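Local atomic coordinates of paenibacillus xanthan lyase (Paenibacillus, PDB entry 6F2P), a protein that removes the terminal mannose from the side chains of xanthan by eliminative cleavage, probably as other family 8 polysaccharide lyases act, and carries several bound calcium ions. Residues A32-I37 against Y84-S89; I775-D780 against D804-F809. All coordinates share one frame; numbering follows the deposited sequence.

Interaction 1. Residues A32-I37 against Y84-S89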
loop_
_atom_site.group_PDB
_atom_site.type_symbol
_atom_site.label_atom_id
_atom_site.label_comp_id
_atom_site.label_asym_id
_atom_site.label_seq_id
_atom_site.Cartn_x
_atom_site.Cartn_y
_atom_site.Cartn_z
ATOM N N ALA A 32 -0.829 12.788 -43.729
ATOM C CA ALA A 32 0.375 13.233 -43.049
ATOM C C ALA A 32 1.294 12.061 -42.742
ATOM O O ALA A 32 2.513 12.162 -42.893
ATOM C CB ALA A 32 0.004 13.945 -41.774
ATOM N N ARG A 33 0.710 10.945 -42.319
ATOM C CA ARG A 33 1.506 9.772 -41.969
ATOM C C ARG A 33 2.159 9.156 -43.210
ATOM O O ARG A 33 3.335 8.790 -43.191
ATOM C CB ARG A 33 0.645 8.754 -41.215
ATOM C CG ARG A 33 1.347 7.462 -40.847
ATOM C CD ARG A 33 2.715 7.698 -40.220
ATOM N NE ARG A 33 2.621 8.342 -38.920
ATOM C CZ ARG A 33 3.667 8.803 -38.245
ATOM N NH1 ARG A 33 4.884 8.685 -38.757
ATOM N NH2 ARG A 33 3.491 9.385 -37.065
ATOM N N VAL A 34 1.391 9.058 -44.288
ATOM C CA VAL A 34 1.894 8.515 -45.541
ATOM C C VAL A 34 3.093 9.315 -46.033
ATOM O O VAL A 34 4.136 8.753 -46.382
ATOM C CB VAL A 34 0.802 8.522 -46.619
ATOM C CG1 VAL A 34 1.390 8.187 -47.985
ATOM C CG2 VAL A 34 -0.299 7.550 -46.248
ATOM N N ASN A 35 2.943 10.632 -46.050
ATOM C CA ASN A 35 4.059 11.498 -46.385
ATOM C C ASN A 35 5.266 11.261 -45.472
ATOM O O ASN A 35 6.382 11.046 -45.953
ATOM C CB ASN A 35 3.635 12.965 -46.357
ATOM C CG ASN A 35 4.823 13.911 -46.394
ATOM O OD1 ASN A 35 5.509 14.026 -47.407
ATOM N ND2 ASN A 35 5.076 14.586 -45.277
ATOM N N ALA A 36 5.038 11.276 -44.162
ATOM C CA ALA A 36 6.107 11.030 -43.196
ATOM C C ALA A 36 6.826 9.712 -43.476
ATOM O O ALA A 36 8.062 9.643 -43.438
ATOM C CB ALA A 36 5.556 11.043 -41.791
ATOM N N ILE A 37 6.048 8.677 -43.771
ATOM C CA ILE A 37 6.600 7.371 -44.126
ATOM C C ILE A 37 7.464 7.449 -45.380
ATOM O O ILE A 37 8.576 6.901 -45.423
ATOM C CB ILE A 37 5.478 6.343 -44.330
ATOM C CG1 ILE A 37 4.819 6.019 -42.982
ATOM C CG2 ILE A 37 6.006 5.094 -44.993
ATOM C CD1 ILE A 37 3.622 5.096 -43.081
ATOM N N TYR A 84 7.576 1.248 -49.309
ATOM C CA TYR A 84 7.417 0.380 -50.459
ATOM C C TYR A 84 6.017 -0.218 -50.533
ATOM O O TYR A 84 5.469 -0.384 -51.626
ATOM C CB TYR A 84 8.453 -0.742 -50.450
ATOM C CG TYR A 84 8.242 -1.707 -51.584
ATOM C CD1 TYR A 84 8.552 -1.346 -52.888
ATOM C CD2 TYR A 84 7.712 -2.973 -51.359
ATOM C CE1 TYR A 84 8.353 -2.223 -53.942
ATOM C CE2 TYR A 84 7.508 -3.856 -52.405
ATOM C CZ TYR A 84 7.831 -3.471 -53.696
ATOM O OH TYR A 84 7.636 -4.334 -54.743
ATOM N N THR A 85 5.439 -0.524 -49.371
ATOM C CA THR A 85 4.162 -1.232 -49.315
ATOM C C THR A 85 3.004 -0.365 -48.843
ATOM O O THR A 85 1.898 -0.859 -48.657
ATOM C CB THR A 85 4.239 -2.443 -48.377
ATOM O OG1 THR A 85 4.590 -2.002 -47.062
ATOM C CG2 THR A 85 5.287 -3.417 -48.849
ATOM N N THR A 86 3.256 0.921 -48.634
ATOM C CA THR A 86 2.229 1.810 -48.104
ATOM C C THR A 86 1.343 2.377 -49.209
ATOM O O THR A 86 1.806 3.097 -50.103
ATOM C CB THR A 86 2.837 2.961 -47.265
ATOM O OG1 THR A 86 3.438 2.426 -46.083
ATOM C CG2 THR A 86 1.765 3.963 -46.857
ATOM N N TYR A 87 0.066 2.031 -49.138
ATOM C CA TYR A 87 -0.929 2.586 -50.030
ATOM C C TYR A 87 -0.918 4.096 -49.940
ATOM O O TYR A 87 -1.102 4.660 -48.862
ATOM C CB TYR A 87 -2.315 2.083 -49.642
ATOM C CG TYR A 87 -3.405 2.662 -50.494
ATOM C CD1 TYR A 87 -3.574 2.245 -51.805
ATOM C CD2 TYR A 87 -4.260 3.637 -49.998
ATOM C CE1 TYR A 87 -4.573 2.774 -52.598
ATOM C CE2 TYR A 87 -5.267 4.172 -50.787
ATOM C CZ TYR A 87 -5.415 3.735 -52.085
ATOM O OH TYR A 87 -6.404 4.259 -52.875
ATOM N N GLY A 88 -0.700 4.748 -51.077
ATOM C CA GLY A 88 -0.733 6.196 -51.147
ATOM C C GLY A 88 0.655 6.795 -51.185
ATOM O O GLY A 88 0.824 7.983 -51.472
ATOM N N SER A 89 1.655 5.972 -50.889
ATOM C CA SER A 89 3.035 6.438 -50.873
ATOM C C SER A 89 3.565 6.583 -52.297
ATOM O O SER A 89 3.363 5.692 -53.137
ATOM C CB SER A 89 3.915 5.462 -50.088
ATOM O OG SER A 89 5.270 5.876 -50.118
#

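Interaction 2. Residues I775-D780 against D804-F809. With CA (calcium ion), chain D.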
loop_
_atom_site.group_PDB
_atom_site.type_symbol
_atom_site.label_atom_id
_atom_site.label_comp_id
_atom_site.label_asym_id
_atom_site.label_seq_id
_atom_site.Cartn_x
_atom_site.Cartn_y
_atom_site.Cartn_z
ATOM N N ILE A 775 3.425 -15.345 12.844
ATOM C CA ILE A 775 4.775 -15.154 13.341
ATOM C C ILE A 775 5.279 -13.758 13.020
ATOM O O ILE A 775 5.290 -13.333 11.861
ATOM C CB ILE A 775 5.730 -16.190 12.773
ATOM C CG1 ILE A 775 5.333 -17.581 13.268
ATOM C CG2 ILE A 775 7.163 -15.853 13.167
ATOM C CD1 ILE A 775 6.145 -18.712 12.654
ATOM N N ASN A 776 5.697 -13.044 14.055
ATOM C CA ASN A 776 6.120 -11.663 13.888
ATOM C C ASN A 776 7.614 -11.489 13.571
ATOM O O ASN A 776 8.001 -10.519 12.923
ATOM C CB ASN A 776 5.718 -10.844 15.117
ATOM C CG ASN A 776 6.159 -9.394 15.027
ATOM O OD1 ASN A 776 5.714 -8.644 14.149
ATOM N ND2 ASN A 776 7.024 -8.983 15.957
ATOM N N ALA A 777 8.438 -12.433 14.029
ATOM C CA ALA A 777 9.894 -12.377 13.853
ATOM C C ALA A 777 10.515 -13.731 14.191
ATOM O O ALA A 777 10.009 -14.453 15.043
ATOM C CB ALA A 777 10.497 -11.290 14.726
ATOM N N LEU A 778 11.616 -14.073 13.528
ATOM C CA LEU A 778 12.262 -15.373 13.734
ATOM C C LEU A 778 13.667 -15.434 13.133
ATOM O O LEU A 778 14.025 -14.623 12.275
ATOM C CB LEU A 778 11.406 -16.508 13.162
ATOM C CG LEU A 778 11.374 -16.681 11.640
ATOM C CD1 LEU A 778 10.786 -18.030 11.279
ATOM C CD2 LEU A 778 10.581 -15.573 10.973
ATOM N N THR A 779 14.459 -16.397 13.601
ATOM C CA THR A 779 15.813 -16.608 13.106
ATOM C C THR A 779 15.885 -17.914 12.337
ATOM O O THR A 779 16.737 -18.100 11.459
ATOM C CB THR A 779 16.818 -16.728 14.254
ATOM O OG1 THR A 779 16.539 -17.912 15.012
ATOM C CG2 THR A 779 16.738 -15.524 15.144
ATOM N N ASP A 780 14.999 -18.828 12.707
ATOM C CA ASP A 780 14.936 -20.152 12.115
ATOM C C ASP A 780 13.492 -20.502 11.786
ATOM O O ASP A 780 12.588 -20.256 12.589
ATOM C CB ASP A 780 15.523 -21.181 13.082
ATOM C CG ASP A 780 17.035 -21.147 13.115
ATOM O OD1 ASP A 780 17.587 -20.286 13.832
ATOM O OD2 ASP A 780 17.660 -21.982 12.418
ATOM N N ASP A 804 20.395 -17.896 21.380
ATOM C CA ASP A 804 19.835 -16.623 20.926
ATOM C C ASP A 804 18.916 -16.711 19.698
ATOM O O ASP A 804 18.337 -15.707 19.273
ATOM C CB ASP A 804 20.925 -15.557 20.757
ATOM C CG ASP A 804 21.461 -15.075 22.086
ATOM O OD1 ASP A 804 20.710 -15.140 23.086
ATOM O OD2 ASP A 804 22.626 -14.633 22.135
ATOM N N ASP A 805 18.785 -17.910 19.137
ATOM C CA ASP A 805 17.763 -18.163 18.133
ATOM C C ASP A 805 16.396 -18.004 18.789
ATOM O O ASP A 805 16.201 -18.398 19.946
ATOM C CB ASP A 805 17.884 -19.581 17.575
ATOM C CG ASP A 805 18.848 -19.679 16.412
ATOM O OD1 ASP A 805 19.279 -18.629 15.881
ATOM O OD2 ASP A 805 19.153 -20.825 16.016
ATOM N N TYR A 806 15.448 -17.434 18.056
ATOM C CA TYR A 806 14.123 -17.233 18.617
ATOM C C TYR A 806 13.026 -17.364 17.573
ATOM O O TYR A 806 13.294 -17.369 16.370
ATOM C CB TYR A 806 14.033 -15.866 19.304
ATOM C CG TYR A 806 14.172 -14.702 18.355
ATOM C CD1 TYR A 806 13.059 -14.154 17.731
ATOM C CD2 TYR A 806 15.417 -14.147 18.086
ATOM C CE1 TYR A 806 13.180 -13.093 16.858
ATOM C CE2 TYR A 806 15.548 -13.083 17.218
ATOM C CZ TYR A 806 14.425 -12.562 16.605
ATOM O OH TYR A 806 14.542 -11.500 15.738
ATOM N N VAL A 807 11.795 -17.497 18.056
ATOM C CA VAL A 807 10.600 -17.369 17.233
ATOM C C VAL A 807 9.627 -16.505 18.024
ATOM O O VAL A 807 9.379 -16.758 19.204
ATOM C CB VAL A 807 9.941 -18.727 16.931
ATOM C CG1 VAL A 807 8.750 -18.545 15.994
ATOM C CG2 VAL A 807 10.952 -19.702 16.348
ATOM N N GLU A 808 9.106 -15.466 17.386
ATOM C CA GLU A 808 8.258 -14.508 18.069
ATOM C C GLU A 808 6.854 -14.568 17.470
ATOM O O GLU A 808 6.679 -14.399 16.257
ATOM C CB GLU A 808 8.860 -13.103 17.952
ATOM C CG GLU A 808 8.085 -12.008 18.668
ATOM C CD GLU A 808 8.812 -10.674 18.650
ATOM O OE1 GLU A 808 9.420 -10.317 19.685
ATOM O OE2 GLU A 808 8.777 -9.985 17.606
ATOM N N PHE A 809 5.864 -14.835 18.317
ATOM C CA PHE A 809 4.486 -14.983 17.863
ATOM C C PHE A 809 3.649 -13.761 18.228
ATOM O O PHE A 809 4.016 -12.988 19.110
ATOM C CB PHE A 809 3.838 -16.213 18.495
ATOM C CG PHE A 809 4.586 -17.491 18.272
ATOM C CD1 PHE A 809 4.321 -18.278 17.159
ATOM C CD2 PHE A 809 5.525 -17.931 19.196
ATOM C CE1 PHE A 809 4.997 -19.474 16.953
ATOM C CE2 PHE A 809 6.195 -19.129 19.007
ATOM C CZ PHE A 809 5.929 -19.902 17.881
HETATM CA CA CA D . 20.041 -20.282 13.586
#

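Interaction 1. Residues A32-I37 against Y84-S89
In the alpha-helical domain typical of polysaccharide lyase family 8, helix 28-46 presents one flank to the type II beta turn, Thr86 to Ser89, that follows helix 68-85. The tight part centres on Val34, whose two methyls split the work. Val34 CG1, anti to the backbone N (chi1 170°), lies 3.5 Å from Gly88 O, against the last peptide of the turn. Val34 CG2 points to the first half of the turn, 4.2 Å from Thr86 CG2, and here the valine and threonine side chains run antiparallel, their flanks touching. One helical turn on, Ile37 meets Thr86 tip to tip. Ile340 of helix 340-351 adds a third wall, touching both Val34 and Thr86.

The looser, solvent side lies at the corner of the turn. Tyr87 points away from the helix and sets its ring edge-to-face with Tyr23, while Gly88, although its carbonyl lies on Val34, is otherwise exposed. With phi at 102°, a beta carbon on Gly88 would collide with Tyr87 O. The turn closes through its own bond, Ser89 N to Thr86 O at 3.0 Å, and the polar ends look beyond the two segments: Ser89 OG is bonded to Thr38 OG1, and Thr86 OG1 pairs with Leu82 O while the CG2 of Ile37 lies 3.9 Å from that same Thr86 OG1.

Interaction 2. Residues I775-D780 against D804-F809
A calcium site closes one end of this strand pair: Asp780 OD1 binds the ion at 2.5 Å and Asp805 OD2 at 2.6 Å, with Asn801 as the third protein ligand. The two side chains come in nearly perpendicular to each other, with their carboxylate planes turned 61° apart, and the ion would probably offset the repulsion between them. Asp805 OD2 also accepts a hydrogen bond from Ala802 N. Thr779 ties the site to the sheet: its OG1 donates to the anti lone pair of Asp780 OD1 (2.9 Å) and accepts from Tyr806 N. An alanine in place of Asp780 would remove both the calcium ligand and the acceptor for Thr779 OG1, and would probably weaken ion binding and loosen this corner. Beyond Thr779 N, which bonds to Tyr806 O, the antiparallel ladder runs along the edge of a five-stranded sheet to a classic beta bulge, where two residues, Asn776 and Ala777, sit opposite the single residue Glu808. Asn776 N donates to Glu808 O at 2.8 Å; the bond from Ala777 N to the same oxygen is weak. Glu808 N returns a bond to Ala777 O, 2.7 Å away. Asn776 and Glu808 side chains run alongside each other, and ND2 meets OE2 at 2.6 Å from above the carboxylate plane. The Tyr806 ring has Ala777 CB at its edge, in plane, and Thr779 CG2 lies 3.4 Å from its CE2.

In the fold
The contacts sit on opposite sides of the chain's centre, their centres about 67 Å apart, and share no helix or strand. Interaction 1, the more buried, joins helix 28-46 to the turn after helix 68-85 in the N-terminal helical domain by van der Waals contact, methyl groups lying on peptide atoms and the Thr86 side chain; the Thr86 and Ser89 hydroxyls bond outside the two segments. Interaction 2, partly buried at a sheet edge far along the chain, is held by backbone hydrogen bonds, an amide-carboxylate pair and a metal ion. Strand 871-882 pairs with the other edge of strand 806-813, its Arg876 forming a salt bridge with Glu808 and a cation-pi contact with Tyr806.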